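Local structure of SRPBCC family protein (Bacillus thuringiensis serovar konkukian, 3F08) at the interface of chains A and B. The protein is of unknown function but is an SRPBCC-family protein that probably binds a hydrophobic small molecule. Sequence-based numbering; all coordinates share one arbitrary frame. Chains: chain A/B, uncharacterized protein Q6HG14.

The interface of chains A and B. Residues chain A 44, 59-61; chain B 63-65.
B:Phe63 pushes its ring against A:Leu60 and A:Arg44, and this is the tightly packed half of a contact between strand 55-64 of one copy and the end of the same strand, with the loop that follows, of the other. A two-fold axis repeats the contact with the chains exchanged, though the pairing may not be the biological one. The methyl CD2 of A:Leu60 sits over one face of the ring, offset toward the rim and 3.8 Å from B:Phe63 CD1. The far end of the ring meets the aliphatic stem of A:Arg44, with CG 3.7 Å from B:Phe63 CZ. The stem does this work, not the charge: the guanidinium turns away at a bend in chi3 (-75°), its plane 78° from that of the ring. On B:Phe63, CG stands anti to the backbone N (chi1 174°), which sends the ring across to chain A. Its CE1 also comes within 3.5 Å of the carbonyl O of A:Leu60, a van der Waals neighbour.

One residue further along chain A and two along chain B, the backbones join. The amide N of B:Asp65 donates to the carbonyl O of A:Glu61 at 2.9 Å, nearly straight at the hydrogen, with the donor tilted modestly from the carbonyl plane. This bond ties the loop residue just past strand 55-64 of chain B to chain A and anchors the backbone from which the B:Asp65 carboxylate reaches toward charged groups.

B:Asp65 is an engineered residue, glutamate in the natural protein. Its CB still packs 3.6 Å from A:Glu61 O, but the carboxylate end is looser and makes no salt bridge with the nearby arginines. A:Arg59 NH1 stays 4.3 Å from B:Asp65 OD1, near enough that attraction may offset the like charge of A:Glu61. The two carboxylates stand almost perpendicular, with A:Glu61 OE1 4.1 Å from B:Asp65 OD2.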
loop_
_atom_site.group_PDB
_atom_site.type_symbol
_atom_site.label_atom_id
_atom_site.label_comp_id
_atom_site.label_asym_id
_atom_site.label_seq_id
_atom_site.Cartn_x
_atom_site.Cartn_y
_atom_site.Cartn_z
ATOM N N ARG A 44 0.844 -4.721 4.929
ATOM C CA ARG A 44 2.052 -4.813 4.110
ATOM C C ARG A 44 2.366 -6.207 3.599
ATOM O O ARG A 44 3.108 -6.359 2.631
ATOM C CB ARG A 44 3.266 -4.298 4.893
ATOM C CG ARG A 44 3.292 -2.783 5.070
ATOM C CD ARG A 44 4.440 -2.346 5.969
ATOM N NE ARG A 44 4.160 -2.646 7.370
ATOM C CZ ARG A 44 4.961 -2.315 8.378
ATOM N NH1 ARG A 44 6.104 -1.682 8.140
ATOM N NH2 ARG A 44 4.600 -2.574 9.627
ATOM N N ARG A 59 5.090 -9.691 0.060
ATOM C CA ARG A 59 5.196 -8.385 0.696
ATOM C C ARG A 59 4.984 -7.246 -0.276
ATOM O O ARG A 59 5.509 -7.262 -1.389
ATOM C CB ARG A 59 6.573 -8.233 1.362
ATOM C CG ARG A 59 6.873 -6.831 1.876
ATOM C CD ARG A 59 8.224 -6.777 2.592
ATOM N NE ARG A 59 8.216 -7.499 3.871
ATOM C CZ ARG A 59 7.606 -7.067 4.975
ATOM N NH1 ARG A 59 6.944 -5.915 4.968
ATOM N NH2 ARG A 59 7.685 -7.766 6.099
ATOM N N LEU A 60 4.209 -6.257 0.151
ATOM C CA LEU A 60 3.948 -5.089 -0.671
ATOM C C LEU A 60 5.233 -4.269 -0.718
ATOM O O LEU A 60 5.776 -3.907 0.321
ATOM C CB LEU A 60 2.818 -4.264 -0.048
ATOM C CG LEU A 60 2.416 -2.970 -0.745
ATOM C CD1 LEU A 60 1.857 -3.277 -2.145
ATOM C CD2 LEU A 60 1.374 -2.252 0.117
ATOM N N GLU A 61 5.726 -3.980 -1.917
ATOM C CA GLU A 61 6.959 -3.206 -2.058
ATOM C C GLU A 61 6.684 -1.763 -2.455
ATOM O O GLU A 61 7.268 -0.823 -1.905
ATOM C CB GLU A 61 7.868 -3.851 -3.101
ATOM C CG GLU A 61 8.393 -5.228 -2.709
ATOM C CD GLU A 61 9.297 -5.181 -1.487
ATOM O OE1 GLU A 61 9.913 -4.121 -1.237
ATOM O OE2 GLU A 61 9.407 -6.212 -0.785
ATOM N N PHE B 63 2.858 4.153 -1.583
ATOM C CA PHE B 63 3.551 3.373 -0.578
ATOM C C PHE B 63 4.853 2.885 -1.189
ATOM O O PHE B 63 4.877 2.434 -2.336
ATOM C CB PHE B 63 2.702 2.179 -0.128
ATOM C CG PHE B 63 3.413 1.251 0.819
ATOM C CD1 PHE B 63 4.246 0.240 0.338
ATOM C CD2 PHE B 63 3.270 1.403 2.198
ATOM C CE1 PHE B 63 4.934 -0.616 1.226
ATOM C CE2 PHE B 63 3.945 0.561 3.092
ATOM C CZ PHE B 63 4.779 -0.450 2.605
ATOM N N ASN B 64 5.937 2.997 -0.430
ATOM C CA ASN B 64 7.238 2.545 -0.900
ATOM C C ASN B 64 7.967 2.003 0.314
ATOM O O ASN B 64 8.410 2.770 1.172
ATOM C CB ASN B 64 8.023 3.696 -1.534
ATOM C CG ASN B 64 9.203 3.206 -2.353
ATOM O OD1 ASN B 64 9.416 3.648 -3.483
ATOM N ND2 ASN B 64 9.975 2.288 -1.789
ATOM N N ASP B 65 8.075 0.678 0.387
ATOM C CA ASP B 65 8.714 0.024 1.527
ATOM C C ASP B 65 10.187 0.370 1.724
ATOM O O ASP B 65 10.607 0.708 2.829
ATOM C CB ASP B 65 8.561 -1.502 1.426
ATOM C CG ASP B 65 8.917 -2.215 2.725
ATOM O OD1 ASP B 65 8.246 -1.963 3.753
ATOM O OD2 ASP B 65 9.865 -3.029 2.722
#